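Local coordinates for protein DNA polymerase III subunit delta (Bacillus subtilis, PDB 3ZH9) that probably acts as the wrench of the bacterial replicative loading complex, opening the ring-shaped beta dimer so that it can be placed on primed DNA, at residues N257-A269 and A292-R305. Numbering follows the deposited sequence.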
loop_
_atom_site.group_PDB
_atom_site.type_symbol
_atom_site.label_atom_id
_atom_site.label_comp_id
_atom_site.label_asym_id
_atom_site.label_seq_id
_atom_site.Cartn_x
_atom_site.Cartn_y
_atom_site.Cartn_z
ATOM N N ASN A 257 9.157 2.624 15.977
ATOM C CA ASN A 257 9.164 2.588 14.515
ATOM C C ASN A 257 9.079 3.997 13.889
ATOM O O ASN A 257 9.671 4.268 12.844
ATOM C CB ASN A 257 7.993 1.742 13.977
ATOM C CG ASN A 257 8.054 0.281 14.421
ATOM O OD1 ASN A 257 9.125 -0.269 14.690
ATOM N ND2 ASN A 257 6.888 -0.358 14.490
ATOM N N GLN A 258 8.297 4.876 14.499
ATOM C CA GLN A 258 8.138 6.216 13.957
ATOM C C GLN A 258 9.397 7.046 14.176
ATOM O O GLN A 258 9.811 7.799 13.289
ATOM C CB GLN A 258 6.912 6.919 14.535
ATOM C CG GLN A 258 6.673 8.344 13.985
ATOM C CD GLN A 258 6.362 8.402 12.485
ATOM O OE1 GLN A 258 6.207 7.375 11.820
ATOM N NE2 GLN A 258 6.269 9.620 11.950
ATOM N N PHE A 259 10.011 6.906 15.342
ATOM C CA PHE A 259 11.221 7.674 15.625
ATOM C C PHE A 259 12.376 7.218 14.759
ATOM O O PHE A 259 13.142 8.035 14.281
ATOM C CB PHE A 259 11.574 7.651 17.114
ATOM C CG PHE A 259 10.901 8.745 17.890
ATOM C CD1 PHE A 259 11.221 10.074 17.650
ATOM C CD2 PHE A 259 9.936 8.457 18.830
ATOM C CE1 PHE A 259 10.584 11.106 18.345
ATOM C CE2 PHE A 259 9.304 9.486 19.543
ATOM C CZ PHE A 259 9.628 10.812 19.288
ATOM N N ARG A 260 12.485 5.912 14.530
ATOM C CA ARG A 260 13.474 5.412 13.579
ATOM C C ARG A 260 13.224 5.971 12.184
ATOM O O ARG A 260 14.157 6.373 11.504
ATOM C CB ARG A 260 13.512 3.877 13.563
ATOM C CG ARG A 260 14.223 3.287 14.805
ATOM C CD ARG A 260 14.540 1.800 14.643
ATOM N NE ARG A 260 13.324 1.032 14.426
ATOM C CZ ARG A 260 12.737 0.298 15.360
ATOM N NH1 ARG A 260 13.279 0.209 16.571
ATOM N NH2 ARG A 260 11.623 -0.357 15.078
ATOM N N LEU A 261 11.962 5.999 11.765
ATOM C CA LEU A 261 11.605 6.586 10.478
ATOM C C LEU A 261 11.976 8.064 10.375
ATOM O O LEU A 261 12.460 8.518 9.337
ATOM C CB LEU A 261 10.111 6.433 10.225
ATOM C CG LEU A 261 9.623 6.952 8.875
ATOM C CD1 LEU A 261 10.368 6.324 7.703
ATOM C CD2 LEU A 261 8.106 6.736 8.761
ATOM N N ILE A 262 11.711 8.827 11.434
ATOM C CA ILE A 262 12.048 10.251 11.418
ATOM C C ILE A 262 13.557 10.445 11.255
ATOM O O ILE A 262 14.019 11.231 10.427
ATOM C CB ILE A 262 11.561 10.944 12.713
ATOM C CG1 ILE A 262 10.030 10.985 12.725
ATOM C CG2 ILE A 262 12.097 12.365 12.804
ATOM C CD1 ILE A 262 9.465 11.193 14.103
ATOM N N LEU A 263 14.332 9.696 12.026
ATOM C CA LEU A 263 15.795 9.793 11.930
ATOM C C LEU A 263 16.284 9.475 10.504
ATOM O O LEU A 263 17.070 10.220 9.937
ATOM C CB LEU A 263 16.463 8.854 12.945
ATOM C CG LEU A 263 18.001 8.928 12.937
ATOM C CD1 LEU A 263 18.470 10.176 13.688
ATOM C CD2 LEU A 263 18.589 7.701 13.528
ATOM N N GLN A 264 15.811 8.371 9.924
ATOM C CA GLN A 264 16.186 8.013 8.546
ATOM C C GLN A 264 15.805 9.096 7.523
ATOM O O GLN A 264 16.597 9.486 6.661
ATOM C CB GLN A 264 15.501 6.713 8.149
ATOM C CG GLN A 264 16.088 5.468 8.800
ATOM C CD GLN A 264 15.184 4.274 8.604
ATOM O OE1 GLN A 264 13.967 4.373 8.758
ATOM N NE2 GLN A 264 15.769 3.143 8.258
ATOM N N THR A 265 14.563 9.545 7.609
ATOM C CA THR A 265 14.066 10.571 6.719
ATOM C C THR A 265 14.886 11.870 6.859
ATOM O O THR A 265 15.279 12.480 5.858
ATOM C CB THR A 265 12.570 10.817 6.994
ATOM O OG1 THR A 265 11.837 9.624 6.672
ATOM C CG2 THR A 265 12.068 11.926 6.131
ATOM N N LYS A 266 15.159 12.280 8.096
ATOM C CA LYS A 266 15.948 13.492 8.340
ATOM C C LYS A 266 17.339 13.361 7.720
ATOM O O LYS A 266 17.843 14.286 7.099
ATOM C CB LYS A 266 16.060 13.775 9.846
ATOM C CG LYS A 266 16.710 15.107 10.197
ATOM C CD LYS A 266 16.914 15.226 11.712
ATOM C CE LYS A 266 17.360 16.628 12.125
ATOM N NZ LYS A 266 16.325 17.677 11.895
ATOM N N TYR A 267 17.947 12.192 7.891
ATOM C CA TYR A 267 19.268 11.903 7.349
ATOM C C TYR A 267 19.327 12.044 5.818
ATOM O O TYR A 267 20.249 12.653 5.266
ATOM C CB TYR A 267 19.686 10.486 7.757
ATOM C CG TYR A 267 21.006 10.055 7.149
ATOM C CD1 TYR A 267 22.223 10.473 7.697
ATOM C CD2 TYR A 267 21.034 9.236 6.026
ATOM C CE1 TYR A 267 23.435 10.081 7.129
ATOM C CE2 TYR A 267 22.233 8.842 5.454
ATOM C CZ TYR A 267 23.428 9.255 6.012
ATOM O OH TYR A 267 24.602 8.847 5.423
ATOM N N PHE A 268 18.342 11.482 5.129
ATOM C CA PHE A 268 18.328 11.574 3.673
ATOM C C PHE A 268 17.822 12.929 3.177
ATOM O O PHE A 268 18.309 13.429 2.174
ATOM C CB PHE A 268 17.516 10.444 3.062
ATOM C CG PHE A 268 18.162 9.097 3.202
ATOM C CD1 PHE A 268 19.361 8.818 2.563
ATOM C CD2 PHE A 268 17.574 8.116 3.977
ATOM C CE1 PHE A 268 19.961 7.568 2.680
ATOM C CE2 PHE A 268 18.174 6.853 4.103
ATOM C CZ PHE A 268 19.369 6.585 3.458
ATOM N N ALA A 269 16.855 13.523 3.876
ATOM C CA ALA A 269 16.383 14.867 3.517
ATOM C C ALA A 269 17.514 15.900 3.559
ATOM O O ALA A 269 17.581 16.794 2.709
ATOM C CB ALA A 269 15.234 15.308 4.419
ATOM N N ALA A 292 6.806 12.016 8.151
ATOM C CA ALA A 292 8.034 11.856 8.920
ATOM C C ALA A 292 8.979 13.000 8.591
ATOM O O ALA A 292 9.696 13.456 9.455
ATOM C CB ALA A 292 8.714 10.486 8.635
ATOM N N MET A 293 8.987 13.443 7.330
ATOM C CA MET A 293 9.823 14.570 6.945
ATOM C C MET A 293 9.415 15.806 7.737
ATOM O O MET A 293 10.273 16.563 8.184
ATOM C CB MET A 293 9.714 14.883 5.457
ATOM C CG MET A 293 10.372 13.868 4.532
ATOM S SD MET A 293 10.189 14.289 2.790
ATOM C CE MET A 293 11.494 15.507 2.596
ATOM N N ASP A 294 8.108 16.012 7.901
ATOM C CA ASP A 294 7.608 17.200 8.609
ATOM C C ASP A 294 8.043 17.141 10.059
ATOM O O ASP A 294 8.478 18.133 10.637
ATOM C CB ASP A 294 6.086 17.290 8.552
ATOM C CG ASP A 294 5.562 17.656 7.166
ATOM O OD1 ASP A 294 6.338 18.197 6.348
ATOM O OD2 ASP A 294 4.359 17.415 6.907
ATOM N N GLN A 295 7.932 15.958 10.649
ATOM C CA GLN A 295 8.300 15.793 12.044
ATOM C C GLN A 295 9.812 15.913 12.243
ATOM O O GLN A 295 10.267 16.445 13.248
ATOM C CB GLN A 295 7.788 14.465 12.581
ATOM C CG GLN A 295 6.304 14.482 12.889
ATOM C CD GLN A 295 5.828 13.207 13.563
ATOM O OE1 GLN A 295 6.287 12.108 13.244
ATOM N NE2 GLN A 295 4.899 13.350 14.498
ATOM N N ALA A 296 10.581 15.430 11.272
ATOM C CA ALA A 296 12.038 15.438 11.382
ATOM C C ALA A 296 12.564 16.857 11.557
ATOM O O ALA A 296 13.573 17.069 12.228
ATOM C CB ALA A 296 12.690 14.775 10.154
ATOM N N ARG A 297 11.880 17.824 10.951
ATOM C CA ARG A 297 12.273 19.232 11.086
ATOM C C ARG A 297 12.204 19.722 12.528
ATOM O O ARG A 297 12.870 20.681 12.896
ATOM C CB ARG A 297 11.414 20.135 10.183
ATOM C CG ARG A 297 11.576 19.819 8.701
ATOM C CD ARG A 297 11.478 21.065 7.827
ATOM N NE ARG A 297 12.450 20.972 6.741
ATOM C CZ ARG A 297 13.388 21.876 6.469
ATOM N NH1 ARG A 297 13.485 22.997 7.175
ATOM N NH2 ARG A 297 14.227 21.664 5.462
ATOM N N LEU A 298 11.413 19.058 13.351
ATOM C CA LEU A 298 11.172 19.554 14.696
ATOM C C LEU A 298 12.109 18.950 15.732
ATOM O O LEU A 298 12.065 19.332 16.895
ATOM C CB LEU A 298 9.721 19.290 15.083
ATOM C CG LEU A 298 8.690 19.767 14.058
ATOM C CD1 LEU A 298 7.288 19.467 14.557
ATOM C CD2 LEU A 298 8.849 21.259 13.766
ATOM N N PHE A 299 12.946 18.000 15.312
ATOM C CA PHE A 299 13.930 17.361 16.198
ATOM C C PHE A 299 15.358 17.519 15.680
ATOM O O PHE A 299 15.594 17.559 14.464
ATOM C CB PHE A 299 13.677 15.855 16.310
ATOM C CG PHE A 299 12.381 15.494 16.962
ATOM C CD1 PHE A 299 12.292 15.389 18.345
ATOM C CD2 PHE A 299 11.254 15.250 16.197
ATOM C CE1 PHE A 299 11.100 15.043 18.949
ATOM C CE2 PHE A 299 10.060 14.904 16.789
ATOM C CZ PHE A 299 9.979 14.797 18.167
ATOM N N SER A 300 16.320 17.546 16.594
ATOM C CA SER A 300 17.706 17.507 16.182
ATOM C C SER A 300 18.123 16.055 16.036
ATOM O O SER A 300 17.483 15.154 16.563
ATOM C CB SER A 300 18.610 18.227 17.181
ATOM O OG SER A 300 18.614 17.546 18.414
ATOM N N GLU A 301 19.189 15.838 15.285
ATOM C CA GLU A 301 19.749 14.515 15.110
ATOM C C GLU A 301 20.068 13.924 16.483
ATOM O O GLU A 301 19.768 12.761 16.763
ATOM C CB GLU A 301 21.016 14.647 14.270
ATOM C CG GLU A 301 21.490 13.395 13.609
ATOM C CD GLU A 301 22.784 13.621 12.830
ATOM O OE1 GLU A 301 23.664 14.354 13.339
ATOM O OE2 GLU A 301 22.917 13.071 11.709
ATOM N N GLU A 302 20.672 14.736 17.348
ATOM C CA GLU A 302 21.076 14.264 18.671
ATOM C C GLU A 302 19.888 13.874 19.549
ATOM O O GLU A 302 19.953 12.887 20.273
ATOM C CB GLU A 302 21.964 15.289 19.406
ATOM C CG GLU A 302 22.229 14.853 20.847
ATOM C CD GLU A 302 23.098 15.812 21.651
ATOM O OE1 GLU A 302 23.345 16.955 21.195
ATOM O OE2 GLU A 302 23.534 15.412 22.754
ATOM N N GLU A 303 18.802 14.638 19.498
ATOM C CA GLU A 303 17.593 14.243 20.230
ATOM C C GLU A 303 17.087 12.877 19.764
ATOM O O GLU A 303 16.753 12.002 20.564
ATOM C CB GLU A 303 16.475 15.244 20.002
ATOM C CG GLU A 303 16.637 16.579 20.691
ATOM C CD GLU A 303 15.428 17.478 20.443
ATOM O OE1 GLU A 303 15.374 18.140 19.375
ATOM O OE2 GLU A 303 14.518 17.492 21.304
ATOM N N LEU A 304 17.014 12.715 18.449
ATOM C CA LEU A 304 16.457 11.503 17.866
ATOM C C LEU A 304 17.269 10.282 18.270
ATOM O O LEU A 304 16.714 9.251 18.592
ATOM C CB LEU A 304 16.386 11.654 16.338
ATOM C CG LEU A 304 15.320 12.651 15.861
ATOM C CD1 LEU A 304 15.461 12.973 14.371
ATOM C CD2 LEU A 304 13.885 12.133 16.190
ATOM N N ARG A 305 18.593 10.410 18.259
ATOM C CA ARG A 305 19.465 9.333 18.693
ATOM C C ARG A 305 19.242 8.967 20.157
ATOM O O ARG A 305 19.229 7.799 20.499
ATOM C CB ARG A 305 20.936 9.703 18.474
ATOM C CG ARG A 305 21.348 9.697 17.020
ATOM C CD ARG A 305 22.688 10.407 16.846
ATOM N NE ARG A 305 23.196 10.335 15.471
ATOM C CZ ARG A 305 24.233 11.043 15.030
ATOM N NH1 ARG A 305 24.845 11.894 15.847
ATOM N NH2 ARG A 305 24.651 10.919 13.779
#
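Lys-266 runs over the methyl of Ala-296 and ends on the turn joining helices 286-296 and 301-319. Its chain is extended until a bend at CE (chi4 66°), which brings NZ to two carbonyls: Phe-299 O at 2.7 Å, met almost head-on, and Ala-296 O at 2.8 Å, met from above the carbonyl plane. Phe-299 N reaches Ala-296 O from the opposite face, closing the type I turn 296-299. A methionine in place of Lys-266 would probably leave both carbonyls without their ammonium donor and the turn less firmly held. Beside it Ile-262 is a knob among Ala-292, Gln-295, Ala-296 and Leu-304, its CG2 3.4 Å from Ala-296 CA. Leu-304 answers as a knob among Phe-259, Ile-262, Leu-263 and Lys-266. The edge of Phe-259 meets the face of Phe-299, a T-shaped pair with planes at 80°. Gln-258 NE2 gives Gln-295 OE1 a nearly straight 2.8 Å bond, and Gln-295 NE2 passes on to Asn-224 of helix 215-227. Behind the turn, Ser-300 and Glu-303 form a capping box that starts helix 301-319. Helix 257-269 thus crosses helix 292-296 at 81° and runs roughly antiparallel to helix 301-305, knobs-into-holes packing within the all-helical C-terminal domain of the delta subunit.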